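Transaminase (Bacillus megaterium, PDB 5G0A) catalyses the PLP-dependent transfer of amino groups as an S-selective omega-transaminase of the class III aminotransferase family. Local coordinates at residues Tyr82-Asp87 against Ala332-Ala337; Asp292-Gly297 against Ala309-Lys314; Glu373-Ile378 against Tyr467-Glu472. All blocks are in the same frame, centred on the assembly; numbering follows the deposited sequence.

Contact 1 (Tyr82-Asp87 against Ala332-Ala337); sequences YGFVWD and AGHPVA
At the N-terminus of helix 335-350, Pro335, the first helical residue, is pressed against Tyr82, Phe84 and Val85 of the loop between helices 69-78 and 92-105. Pro335 lays its CB over the middle of the Tyr82 ring, 3.9 Å from the ring centroid and 10° off the normal: a CH-pi contact over one face. With CG anti to the carbonyl carbon (chi1 -61°), the Tyr82 ring starts beside its own backbone N, and Pro335 CG meets that CG atom. Pro335 CD lies 3.7 Å from Val85 O. Val336 adds its CG2, 4.0 Å from Tyr82 CB. The Phe84 and His334 rings meet obliquely, planes 42° apart, with Phe84 CD1 3.5 Å from His334 CD2. His334 is the N-cap: its ND1 accepts from Val336 N at 3.2 Å, the donor close to the imidazole plane. Its NE2 is bound to Ser303 O of the second subunit, so both ring nitrogens are engaged, fixing the rotation of the ring. No direct hydrogen bond joins the two segments, but water does. One water lies 2.8 Å from both Val85 O and Ala332 O, and a second lies close to Ala332 O and accepts a weak bond from Asp87 N. The side chain of Ala332 is about 8 Å from a bound PLP. Asp87 itself is salt-bridged to Lys94 and Arg116. Tyr82 OH bonds to Ile36 O and Phe84 N to Gln66 OE1, both of the second subunit, placing this proline-led, N-capped helix start at the subunit interface.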
ATOM      1  N   TYR B  82      20.202 -32.930  21.750  1.00 26.49           N
ATOM      2  CA  TYR B  82      19.384 -31.730  21.738  1.00 25.50           C
ATOM      3  C   TYR B  82      17.928 -32.062  22.116  1.00 27.42           C
ATOM      4  O   TYR B  82      17.495 -33.189  21.894  1.00 26.90           O
ATOM      5  CB  TYR B  82      19.427 -31.148  20.314  1.00 26.74           C
ATOM      6  CG  TYR B  82      20.814 -30.748  19.843  1.00 25.34           C
ATOM      7  CD1 TYR B  82      21.459 -29.620  20.383  1.00 25.61           C
ATOM      8  CD2 TYR B  82      21.459 -31.466  18.831  1.00 26.58           C
ATOM      9  CE1 TYR B  82      22.720 -29.231  19.941  1.00 27.46           C
ATOM     10  CE2 TYR B  82      22.715 -31.087  18.376  1.00 26.47           C
ATOM     11  CZ  TYR B  82      23.346 -29.977  18.935  1.00 27.63           C
ATOM     12  OH  TYR B  82      24.589 -29.597  18.477  1.00 26.70           O
ATOM     13  N   GLY B  83      17.152 -31.111  22.657  1.00 25.89           N
ATOM     14  CA  GLY B  83      17.571 -29.736  22.920  1.00 23.75           C
ATOM     15  C   GLY B  83      17.232 -28.761  21.802  1.00 24.14           C
ATOM     16  O   GLY B  83      16.696 -29.131  20.745  1.00 24.50           O
ATOM     17  N   PHE B  84      17.576 -27.505  22.051  1.00 23.54           N
ATOM     18  CA  PHE B  84      17.343 -26.452  21.072  1.00 23.08           C
ATOM     19  C   PHE B  84      18.388 -25.356  21.224  1.00 23.28           C
ATOM     20  O   PHE B  84      18.648 -24.896  22.337  1.00 23.48           O
ATOM     21  CB  PHE B  84      15.953 -25.843  21.292  1.00 23.09           C
ATOM     22  CG  PHE B  84      15.750 -24.572  20.497  1.00 22.89           C
ATOM     23  CD1 PHE B  84      15.611 -24.649  19.110  1.00 23.83           C
ATOM     24  CD2 PHE B  84      15.782 -23.322  21.118  1.00 23.78           C
ATOM     25  CE1 PHE B  84      15.493 -23.494  18.343  1.00 23.98           C
ATOM     26  CE2 PHE B  84      15.657 -22.145  20.345  1.00 23.85           C
ATOM     27  CZ  PHE B  84      15.507 -22.248  18.961  1.00 24.92           C
ATOM     28  N   VAL B  85      18.970 -24.928  20.107  1.00 22.36           N
ATOM     29  CA  VAL B  85      19.715 -23.658  20.085  1.00 22.64           C
ATOM     30  C   VAL B  85      19.243 -22.853  18.884  1.00 21.09           C
ATOM     31  O   VAL B  85      18.851 -23.441  17.860  1.00 23.87           O
ATOM     32  CB  VAL B  85      21.263 -23.824  20.040  1.00 22.53           C
ATOM     33  CG1 VAL B  85      21.776 -24.460  21.337  1.00 24.81           C
ATOM     34  CG2 VAL B  85      21.720 -24.582  18.797  1.00 24.59           C
ATOM     35  N   TRP B  86      19.274 -21.525  19.012  1.00 22.65           N
ATOM     36  CA  TRP B  86      18.865 -20.686  17.903  1.00 22.87           C
ATOM     37  C   TRP B  86      20.043 -20.344  17.006  1.00 23.39           C
ATOM     38  O   TRP B  86      21.176 -20.791  17.250  1.00 23.81           O
ATOM     39  CB  TRP B  86      18.096 -19.439  18.351  1.00 22.31           C
ATOM     40  CG  TRP B  86      18.853 -18.322  19.032  1.00 23.16           C
ATOM     41  CD1 TRP B  86      19.318 -18.290  20.324  1.00 22.95           C
ATOM     42  CD2 TRP B  86      19.150 -17.043  18.471  1.00 22.98           C
ATOM     43  NE1 TRP B  86      19.877 -17.071  20.604  1.00 22.85           N
ATOM     44  CE2 TRP B  86      19.805 -16.288  19.478  1.00 23.39           C
ATOM     45  CE3 TRP B  86      18.928 -16.455  17.205  1.00 23.87           C
ATOM     46  CZ2 TRP B  86      20.234 -14.974  19.273  1.00 24.17           C
ATOM     47  CZ3 TRP B  86      19.390 -15.134  16.990  1.00 24.36           C
ATOM     48  CH2 TRP B  86      20.042 -14.419  18.033  1.00 24.79           C
ATOM     49  N   ASP B  87      19.767 -19.559  15.971  1.00 23.26           N
ATOM     50  CA  ASP B  87      20.646 -19.503  14.794  1.00 25.77           C
ATOM     51  C   ASP B  87      21.992 -18.838  15.074  1.00 26.97           C
ATOM     52  O   ASP B  87      22.912 -18.960  14.265  1.00 28.16           O
ATOM     53  CB  ASP B  87      19.918 -18.759  13.657  1.00 27.91           C
ATOM     54  CG  ASP B  87      20.540 -18.999  12.289  1.00 33.17           C
ATOM     55  OD1 ASP B  87      20.852 -20.174  11.947  1.00 32.22           O
ATOM     56  OD2 ASP B  87      20.686 -17.992  11.560  1.00 34.09           O
ATOM     57  N   ALA B 332      14.435 -21.149  13.177  1.00 21.80           N
ATOM     58  CA  ALA B 332      15.374 -21.215  12.051  1.00 21.83           C
ATOM     59  C   ALA B 332      16.642 -21.967  12.454  1.00 21.67           C
ATOM     60  O   ALA B 332      17.347 -21.548  13.378  1.00 23.47           O
ATOM     61  CB  ALA B 332      15.750 -19.807  11.587  1.00 23.12           C
ATOM     62  N   GLY B 333      16.924 -23.055  11.741  1.00 22.28           N
ATOM     63  CA  GLY B 333      18.128 -23.850  11.974  1.00 22.73           C
ATOM     64  C   GLY B 333      17.977 -24.878  13.088  1.00 23.71           C
ATOM     65  O   GLY B 333      18.969 -25.479  13.518  1.00 23.64           O
ATOM     66  N   HIS B 334      16.741 -25.079  13.552  1.00 22.13           N
ATOM     67  CA  HIS B 334      16.462 -26.002  14.661  1.00 22.12           C
ATOM     68  C   HIS B 334      17.306 -27.271  14.545  1.00 21.60           C
ATOM     69  O   HIS B 334      17.212 -27.969  13.541  1.00 22.05           O
ATOM     70  CB  HIS B 334      14.966 -26.365  14.697  1.00 23.06           C
ATOM     71  CG  HIS B 334      14.570 -27.075  15.956  1.00 21.92           C
ATOM     72  ND1 HIS B 334      15.061 -28.324  16.302  1.00 24.43           N
ATOM     73  CD2 HIS B 334      13.772 -26.687  16.976  1.00 22.93           C
ATOM     74  CE1 HIS B 334      14.569 -28.669  17.478  1.00 23.17           C
ATOM     75  NE2 HIS B 334      13.789 -27.692  17.909  1.00 21.40           N
ATOM     76  N   PRO B 335      18.150 -27.571  15.565  1.00 23.22           N
ATOM     77  CA  PRO B 335      19.169 -28.614  15.321  1.00 22.75           C
ATOM     78  C   PRO B 335      18.574 -29.988  15.014  1.00 23.94           C
ATOM     79  O   PRO B 335      19.148 -30.749  14.247  1.00 23.54           O
ATOM     80  CB  PRO B 335      20.002 -28.619  16.623  1.00 23.48           C
ATOM     81  CG  PRO B 335      19.101 -28.011  17.657  1.00 24.23           C
ATOM     82  CD  PRO B 335      18.288 -26.968  16.904  1.00 23.47           C
ATOM     83  N   VAL B 336      17.413 -30.302  15.590  1.00 23.10           N
ATOM     84  CA  VAL B 336      16.805 -31.628  15.341  1.00 23.92           C
ATOM     85  C   VAL B 336      16.167 -31.667  13.948  1.00 22.02           C
ATOM     86  O   VAL B 336      16.280 -32.668  13.229  1.00 22.00           O
ATOM     87  CB  VAL B 336      15.780 -31.997  16.427  1.00 22.33           C
ATOM     88  CG1 VAL B 336      15.154 -33.364  16.157  1.00 23.45           C
ATOM     89  CG2 VAL B 336      16.449 -31.987  17.801  1.00 25.07           C
ATOM     90  N   ALA B 337      15.528 -30.557  13.548  1.00 22.35           N
ATOM     91  CA  ALA B 337      15.049 -30.451  12.155  1.00 21.53           C
ATOM     92  C   ALA B 337      16.220 -30.553  11.174  1.00 22.97           C
ATOM     93  O   ALA B 337      16.088 -31.191  10.114  1.00 23.02           O
ATOM     94  CB  ALA B 337      14.283 -29.140  11.941  1.00 22.18           C
TER
HETATM   95  O   HOH W   1      19.119 -22.691  15.175  1.00 25.00           O
HETATM   96  O   HOH W   2      17.062 -19.363  14.977  1.00 23.69           O

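Contact 2 (Asp292-Gly297 against Ala309-Lys314); sequences DIITMG and AVLVSK
Ile293 and Val310 meet methyl to methyl on one face of an antiparallel strand pair, Ile293 CG2 lying 3.5 Å from Val310 CG2, tighter than usual van der Waals contact. Both methyls are anti to their own backbone N, and the two side chains approach at a slant rather than in line. Ile293 also runs side by side with Val312, the two pointing the same way and touching through Ile293 CG1 and Val312 CG1. Thr295 shares this face, which packs on helix 121-136; its OG1 makes a weak hydrogen bond to Asp269 of the PLP pocket. The other face carries Ile294, Met296, Ala309 and Leu311. Ile294 and Leu311 stand alongside each other, with CG1 of Ile294 3.9 Å from CB of Leu311. The Met296 chain bends at chi3 (-81°), which places CE over the partner strand, 3.7 Å from Ala309 CB and 3.8 Å from Leu311 CB; Phe275 and Val115 add to the packing on this face. The strands form a beta hairpin in the seven-stranded mixed sheet of the PLP-binding domain of fold-type I aminotransferases, where strand 308-313 is antiparallel to both its neighbours. Strand 293-296 runs on through Gly297 to Lys298 of the PLP pocket. Ile294 pairs with Leu311 and Met296 with Ala309 through two backbone bonds each. Of these, Leu311 N to Ile294 O is nearly straight (169°), whereas Ala309 N meets Met296 O from above the carbonyl plane. Ser313 N donates to Asp292 O at 2.9 Å. A water donates to Asp292 OD1 and accepts from Ser313 OG, the water oxygen and OG being 2.6 Å apart; the same hydroxyl oxygen caps helix 314-321 at Ile316 N, while Asp292 OD2 binds Trp266 N and Arg256.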
ATOM      1  N   ASP B 292      19.347 -17.033  -9.445  1.00 22.41           N
ATOM      2  CA  ASP B 292      20.073 -16.226  -8.470  1.00 23.68           C
ATOM      3  C   ASP B 292      19.755 -16.659  -7.040  1.00 21.54           C
ATOM      4  O   ASP B 292      20.574 -16.519  -6.133  1.00 23.22           O
ATOM      5  CB  ASP B 292      19.692 -14.746  -8.643  1.00 23.23           C
ATOM      6  CG  ASP B 292      20.125 -14.200  -9.999  1.00 26.19           C
ATOM      7  OD1 ASP B 292      21.345 -13.984 -10.175  1.00 28.82           O
ATOM      8  OD2 ASP B 292      19.265 -14.008 -10.869  1.00 24.53           O
ATOM      9  N   ILE B 293      18.534 -17.148  -6.864  1.00 21.90           N
ATOM     10  CA  ILE B 293      18.037 -17.580  -5.544  1.00 22.16           C
ATOM     11  C   ILE B 293      17.073 -18.729  -5.778  1.00 21.28           C
ATOM     12  O   ILE B 293      16.286 -18.698  -6.743  1.00 22.63           O
ATOM     13  CB  ILE B 293      17.225 -16.440  -4.828  1.00 22.64           C
ATOM     14  CG1 ILE B 293      18.094 -15.213  -4.565  1.00 23.90           C
ATOM     15  CG2 ILE B 293      16.606 -16.942  -3.526  1.00 23.60           C
ATOM     16  CD1 ILE B 293      17.314 -13.977  -4.101  1.00 22.42           C
ATOM     17  N   ILE B 294      17.136 -19.761  -4.923  1.00 21.74           N
ATOM     18  CA  ILE B 294      16.028 -20.732  -4.840  1.00 20.69           C
ATOM     19  C   ILE B 294      15.456 -20.837  -3.430  1.00 20.14           C
ATOM     20  O   ILE B 294      16.146 -20.567  -2.444  1.00 21.23           O
ATOM     21  CB  ILE B 294      16.353 -22.164  -5.362  1.00 21.56           C
ATOM     22  CG1 ILE B 294      17.347 -22.903  -4.434  1.00 22.51           C
ATOM     23  CG2 ILE B 294      16.744 -22.101  -6.864  1.00 22.78           C
ATOM     24  CD1 ILE B 294      17.582 -24.358  -4.872  1.00 23.48           C
ATOM     25  N   THR B 295      14.190 -21.234  -3.380  1.00 21.34           N
ATOM     26  CA  THR B 295      13.495 -21.501  -2.122  1.00 21.64           C
ATOM     27  C   THR B 295      13.172 -22.983  -2.039  1.00 22.17           C
ATOM     28  O   THR B 295      12.861 -23.613  -3.055  1.00 23.47           O
ATOM     29  CB  THR B 295      12.212 -20.656  -1.999  1.00 21.69           C
ATOM     30  OG1 THR B 295      11.420 -20.815  -3.175  1.00 22.41           O
ATOM     31  CG2 THR B 295      12.562 -19.183  -1.829  1.00 22.81           C
ATOM     32  N   MET B 296      13.233 -23.517  -0.821  1.00 21.92           N
ATOM     33  CA  MET B 296      13.098 -24.971  -0.575  1.00 22.53           C
ATOM     34  C   MET B 296      12.227 -25.230   0.638  1.00 21.09           C
ATOM     35  O   MET B 296      12.135 -24.408   1.543  1.00 22.02           O
ATOM     36  CB  MET B 296      14.477 -25.608  -0.338  1.00 22.17           C
ATOM     37  CG  MET B 296      15.404 -25.555  -1.554  1.00 23.15           C
ATOM     38  SD  MET B 296      17.116 -25.875  -1.118  1.00 25.11           S
ATOM     39  CE  MET B 296      17.604 -24.259  -0.514  1.00 23.77           C
ATOM     40  N   GLY B 297      11.618 -26.404   0.639  1.00 22.15           N
ATOM     41  CA  GLY B 297      10.727 -26.891   1.708  1.00 21.32           C
ATOM     42  C   GLY B 297      10.387 -28.329   1.296  1.00 24.03           C
ATOM     43  O   GLY B 297      11.124 -28.939   0.512  1.00 22.70           O
ATOM     44  N   ALA B 309      14.275 -23.588   3.403  1.00 21.46           N
ATOM     45  CA  ALA B 309      15.569 -22.950   3.241  1.00 21.02           C
ATOM     46  C   ALA B 309      15.557 -22.038   2.045  1.00 20.22           C
ATOM     47  O   ALA B 309      14.830 -22.284   1.075  1.00 21.72           O
ATOM     48  CB  ALA B 309      16.669 -23.992   3.026  1.00 20.93           C
ATOM     49  N   VAL B 310      16.461 -21.069   2.089  1.00 21.02           N
ATOM     50  CA  VAL B 310      16.745 -20.278   0.894  1.00 22.34           C
ATOM     51  C   VAL B 310      18.228 -20.406   0.576  1.00 22.61           C
ATOM     52  O   VAL B 310      19.064 -20.409   1.480  1.00 22.65           O
ATOM     53  CB  VAL B 310      16.274 -18.797   1.084  1.00 23.94           C
ATOM     54  CG1 VAL B 310      16.986 -18.147   2.266  1.00 26.82           C
ATOM     55  CG2 VAL B 310      16.535 -18.001  -0.196  1.00 24.89           C
ATOM     56  N   LEU B 311      18.550 -20.540  -0.710  1.00 21.72           N
ATOM     57  CA  LEU B 311      19.938 -20.609  -1.161  1.00 21.78           C
ATOM     58  C   LEU B 311      20.136 -19.441  -2.128  1.00 20.11           C
ATOM     59  O   LEU B 311      19.371 -19.289  -3.075  1.00 22.58           O
ATOM     60  CB  LEU B 311      20.201 -21.924  -1.886  1.00 23.28           C
ATOM     61  CG  LEU B 311      21.549 -22.045  -2.643  1.00 23.94           C
ATOM     62  CD1 LEU B 311      22.722 -21.957  -1.670  1.00 26.35           C
ATOM     63  CD2 LEU B 311      21.551 -23.356  -3.443  1.00 24.68           C
ATOM     64  N   VAL B 312      21.126 -18.617  -1.828  1.00 21.76           N
ATOM     65  CA  VAL B 312      21.404 -17.432  -2.635  1.00 22.10           C
ATOM     66  C   VAL B 312      22.763 -17.588  -3.311  1.00 23.29           C
ATOM     67  O   VAL B 312      23.632 -18.327  -2.821  1.00 23.07           O
ATOM     68  CB  VAL B 312      21.419 -16.124  -1.797  1.00 22.06           C
ATOM     69  CG1 VAL B 312      20.114 -15.955  -1.000  1.00 22.87           C
ATOM     70  CG2 VAL B 312      22.634 -16.051  -0.856  1.00 21.02           C
ATOM     71  N   SER B 313      22.927 -16.881  -4.426  1.00 23.26           N
ATOM     72  CA  SER B 313      24.184 -16.909  -5.221  1.00 23.84           C
ATOM     73  C   SER B 313      25.396 -16.401  -4.449  1.00 23.81           C
ATOM     74  O   SER B 313      25.268 -15.709  -3.440  1.00 22.52           O
ATOM     75  CB  SER B 313      24.001 -16.083  -6.506  1.00 25.91           C
ATOM     76  OG  SER B 313      23.870 -14.707  -6.177  1.00 25.84           O
ATOM     77  N   LYS B 314      26.590 -16.709  -4.951  1.00 23.20           N
ATOM     78  CA  LYS B 314      27.808 -16.200  -4.356  1.00 25.44           C
ATOM     79  C   LYS B 314      27.808 -14.671  -4.290  1.00 24.29           C
ATOM     80  O   LYS B 314      28.256 -14.095  -3.306  1.00 24.59           O
ATOM     81  CB  LYS B 314      29.016 -16.686  -5.165  1.00 27.22           C
ATOM     82  CG  LYS B 314      29.210 -18.185  -5.065  1.00 28.02           C
ATOM     83  CD  LYS B 314      30.503 -18.628  -5.742  1.00 31.47           C
ATOM     84  CE  LYS B 314      30.848 -20.052  -5.343  1.00 33.29           C
ATOM     85  NZ  LYS B 314      29.998 -21.063  -6.006  1.00 40.30           N
TER
HETATM   86  O   HOH W   3      23.078 -13.271  -8.148  1.00 32.37           O

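Contact 3 (Glu373-Ile378 against Tyr467-Glu472); sequences EKHKSI and YLESGE
His375 to Ile378 fold into a type I beta turn, closed by Ile378 N donating to His375 O at 3.1 Å, and this turn faces the end of helix 451-468, with Ser377 and Glu469 CA atoms 6.6 Å apart. Glu469 bridges the gap with its carboxylate, one oxygen for each of two partners. Its CG sits between the backbone N and the carbonyl carbon (chi1 60°), and beyond CG the chain is extended toward the turn. OE2 takes the hydrogen bond from His375 ND1, short at 2.6 Å and bent to 152°. The side chains cross at about a right angle, with imidazole and carboxylate planes 40° apart: OE2 lies near the ring plane at the edge of the histidine, whereas ND1 approaches OE2 from above the carboxylate plane. OE1 accepts from Ser377 OG at 3.1 Å, also from above that plane, and only weakly from Ser377 N, so the serine is held chiefly by its hydroxyl. The turn links helix 353-374 to strand 378-384, and the contact joins this helix-to-strand connection to the last helix. His375 NE2 is bonded to Asp462 on that helix, so the imidazole is gripped at both nitrogens between two acidic side chains, a setting that would be expected to favour its protonated form. Lys374 CG lies over one ring face, offset toward the rim, and NZ forms a salt bridge with the same Asp462. Beside the polar cluster, Leu468 CD2 rests 3.8 Å from Ser377 CB; Leu468 also packs on Ile392.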
ATOM      1  N   GLU B 373      -4.710 -43.600 -24.733  1.00 48.13           N
ATOM      2  CA  GLU B 373      -5.164 -44.322 -25.929  1.00 52.65           C
ATOM      3  C   GLU B 373      -6.513 -45.004 -25.684  1.00 54.66           C
ATOM      4  O   GLU B 373      -7.256 -45.279 -26.625  1.00 57.43           O
ATOM      5  CB  GLU B 373      -4.099 -45.330 -26.378  1.00 52.76           C
ATOM      6  CG  GLU B 373      -2.910 -44.679 -27.081  1.00 57.77           C
ATOM      7  CD  GLU B 373      -1.608 -45.461 -26.959  1.00 60.94           C
ATOM      8  OE1 GLU B 373      -1.556 -46.457 -26.210  1.00 63.39           O
ATOM      9  OE2 GLU B 373      -0.618 -45.070 -27.617  1.00 62.57           O
ATOM     10  N   LYS B 374      -6.824 -45.243 -24.410  1.00 54.59           N
ATOM     11  CA  LYS B 374      -8.056 -45.919 -24.003  1.00 55.03           C
ATOM     12  C   LYS B 374      -9.122 -44.950 -23.460  1.00 54.03           C
ATOM     13  O   LYS B 374     -10.310 -45.296 -23.413  1.00 50.90           O
ATOM     14  CB  LYS B 374      -7.723 -47.040 -22.998  1.00 57.81           C
ATOM     15  CG  LYS B 374      -8.802 -47.379 -21.976  1.00 60.21           C
ATOM     16  CD  LYS B 374      -8.731 -48.830 -21.515  1.00 61.81           C
ATOM     17  CE  LYS B 374      -7.525 -49.113 -20.635  1.00 65.15           C
ATOM     18  NZ  LYS B 374      -7.491 -50.533 -20.185  1.00 65.41           N
ATOM     19  N   HIS B 375      -8.700 -43.741 -23.076  1.00 49.33           N
ATOM     20  CA  HIS B 375      -9.592 -42.761 -22.457  1.00 48.17           C
ATOM     21  C   HIS B 375      -9.535 -41.387 -23.104  1.00 48.66           C
ATOM     22  O   HIS B 375      -8.578 -40.640 -22.900  1.00 46.72           O
ATOM     23  CB  HIS B 375      -9.266 -42.600 -20.966  1.00 49.21           C
ATOM     24  CG  HIS B 375      -9.582 -43.803 -20.143  1.00 47.34           C
ATOM     25  ND1 HIS B 375     -10.874 -44.176 -19.845  1.00 48.20           N
ATOM     26  CD2 HIS B 375      -8.776 -44.705 -19.538  1.00 47.86           C
ATOM     27  CE1 HIS B 375     -10.851 -45.263 -19.096  1.00 49.45           C
ATOM     28  NE2 HIS B 375      -9.590 -45.607 -18.898  1.00 50.03           N
ATOM     29  N   LYS B 376     -10.593 -41.039 -23.833  1.00 48.60           N
ATOM     30  CA  LYS B 376     -10.657 -39.770 -24.560  1.00 51.04           C
ATOM     31  C   LYS B 376     -10.874 -38.574 -23.623  1.00 50.31           C
ATOM     32  O   LYS B 376     -10.766 -37.421 -24.049  1.00 50.33           O
ATOM     33  CB  LYS B 376     -11.718 -39.837 -25.670  1.00 53.03           C
ATOM     34  CG  LYS B 376     -11.429 -40.934 -26.692  1.00 52.98           C
ATOM     35  CD  LYS B 376     -12.448 -41.003 -27.819  1.00 57.82           C
ATOM     36  CE  LYS B 376     -12.089 -42.146 -28.759  1.00 57.09           C
ATOM     37  NZ  LYS B 376     -12.887 -42.163 -30.019  1.00 61.04           N
ATOM     38  N   SER B 377     -11.160 -38.859 -22.351  1.00 48.95           N
ATOM     39  CA  SER B 377     -11.233 -37.830 -21.307  1.00 47.52           C
ATOM     40  C   SER B 377      -9.851 -37.285 -20.932  1.00 45.38           C
ATOM     41  O   SER B 377      -9.752 -36.249 -20.267  1.00 48.38           O
ATOM     42  CB  SER B 377     -11.931 -38.366 -20.054  1.00 47.22           C
ATOM     43  OG  SER B 377     -11.174 -39.413 -19.461  1.00 46.98           O
ATOM     44  N   ILE B 378      -8.796 -37.987 -21.338  1.00 43.10           N
ATOM     45  CA  ILE B 378      -7.434 -37.454 -21.221  1.00 42.77           C
ATOM     46  C   ILE B 378      -7.122 -36.657 -22.485  1.00 44.04           C
ATOM     47  O   ILE B 378      -6.932 -37.235 -23.558  1.00 44.26           O
ATOM     48  CB  ILE B 378      -6.371 -38.561 -20.989  1.00 43.18           C
ATOM     49  CG1 ILE B 378      -6.656 -39.318 -19.682  1.00 43.21           C
ATOM     50  CG2 ILE B 378      -4.967 -37.963 -20.953  1.00 44.34           C
ATOM     51  CD1 ILE B 378      -5.909 -40.632 -19.541  1.00 43.64           C
ATOM     52  N   TYR B 467     -15.828 -44.245 -15.449  1.00 55.10           N
ATOM     53  CA  TYR B 467     -17.020 -43.657 -14.854  1.00 53.88           C
ATOM     54  C   TYR B 467     -17.223 -42.206 -15.292  1.00 55.16           C
ATOM     55  O   TYR B 467     -18.354 -41.773 -15.497  1.00 54.61           O
ATOM     56  CB  TYR B 467     -16.947 -43.757 -13.325  1.00 55.51           C
ATOM     57  CG  TYR B 467     -18.094 -43.098 -12.583  1.00 56.38           C
ATOM     58  CD1 TYR B 467     -19.278 -43.796 -12.320  1.00 58.53           C
ATOM     59  CD2 TYR B 467     -17.992 -41.780 -12.137  1.00 56.33           C
ATOM     60  CE1 TYR B 467     -20.328 -43.193 -11.638  1.00 59.56           C
ATOM     61  CE2 TYR B 467     -19.035 -41.168 -11.454  1.00 58.29           C
ATOM     62  CZ  TYR B 467     -20.200 -41.875 -11.208  1.00 60.67           C
ATOM     63  OH  TYR B 467     -21.236 -41.265 -10.529  1.00 62.72           O
ATOM     64  N   LEU B 468     -16.128 -41.458 -15.425  1.00 55.73           N
ATOM     65  CA  LEU B 468     -16.204 -40.072 -15.883  1.00 56.57           C
ATOM     66  C   LEU B 468     -16.811 -39.949 -17.288  1.00 57.37           C
ATOM     67  O   LEU B 468     -17.629 -39.062 -17.530  1.00 57.31           O
ATOM     68  CB  LEU B 468     -14.829 -39.403 -15.851  1.00 52.51           C
ATOM     69  CG  LEU B 468     -14.837 -37.890 -16.099  1.00 52.53           C
ATOM     70  CD1 LEU B 468     -15.161 -37.120 -14.823  1.00 52.15           C
ATOM     71  CD2 LEU B 468     -13.497 -37.447 -16.665  1.00 48.82           C
ATOM     72  N   GLU B 469     -16.410 -40.838 -18.193  1.00 59.37           N
ATOM     73  CA  GLU B 469     -16.864 -40.779 -19.590  1.00 62.65           C
ATOM     74  C   GLU B 469     -18.085 -41.663 -19.861  1.00 67.91           C
ATOM     75  O   GLU B 469     -18.531 -41.804 -21.007  1.00 67.05           O
ATOM     76  CB  GLU B 469     -15.714 -41.070 -20.566  1.00 60.77           C
ATOM     77  CG  GLU B 469     -15.048 -42.428 -20.415  1.00 58.07           C
ATOM     78  CD  GLU B 469     -13.617 -42.441 -20.925  1.00 57.36           C
ATOM     79  OE1 GLU B 469     -13.021 -41.354 -21.093  1.00 55.82           O
ATOM     80  OE2 GLU B 469     -13.083 -43.546 -21.157  1.00 57.14           O
ATOM     81  N   SER B 470     -18.609 -42.259 -18.794  1.00 74.07           N
ATOM     82  CA  SER B 470     -19.905 -42.913 -18.821  1.00 79.46           C
ATOM     83  C   SER B 470     -20.887 -41.965 -18.145  1.00 80.90           C
ATOM     84  O   SER B 470     -20.950 -41.901 -16.913  1.00 83.58           O
ATOM     85  CB  SER B 470     -19.847 -44.262 -18.099  1.00 80.57           C
ATOM     86  OG  SER B 470     -18.877 -45.108 -18.695  1.00 82.75           O
ATOM     87  N   GLY B 471     -21.631 -41.222 -18.963  1.00 80.43           N
ATOM     88  CA  GLY B 471     -22.509 -40.141 -18.501  1.00 82.95           C
ATOM     89  C   GLY B 471     -23.493 -40.512 -17.406  1.00 84.37           C
ATOM     90  O   GLY B 471     -24.674 -40.749 -17.674  1.00 85.66           O
ATOM     91  N   GLU B 472     -22.997 -40.549 -16.170  1.00 82.51           N
ATOM     92  CA  GLU B 472     -23.803 -40.908 -15.004  1.00 81.22           C
ATOM     93  C   GLU B 472     -23.662 -39.902 -13.861  1.00 78.32           C
ATOM     94  O   GLU B 472     -24.550 -39.795 -13.015  1.00 80.25           O
ATOM     95  CB  GLU B 472     -23.439 -42.312 -14.508  1.00 82.05           C
ATOM     96  CG  GLU B 472     -23.987 -43.451 -15.357  1.00 81.88           C
ATOM     97  CD  GLU B 472     -23.661 -44.822 -14.788  1.00 80.83           C
ATOM     98  OE1 GLU B 472     -23.710 -44.989 -13.552  1.00 79.81           O
ATOM     99  OE2 GLU B 472     -23.353 -45.739 -15.582  1.00 81.31           O
TER

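Contacts 1 and 2 lie in the same part of the subunit, their centres 20 Å apart and their nearest atoms about 9 Å apart. The hairpin of contact 2 falls in the chain between the two segments of contact 1, so the sheet strands are complete before Ala332-Ala337 returns to Tyr82-Asp87. Contact 3 follows in the chain and lies on the opposite side of the chain's centre from both, its centre 51 Å from contact 1 and 42 Å from contact 2. Helix 335-350, which begins in contact 1, is followed by helix 353-374, which leads toward contact 3. The three thus sample the interface with the second subunit, the central sheet and the C-terminal periphery, where no other chain touches.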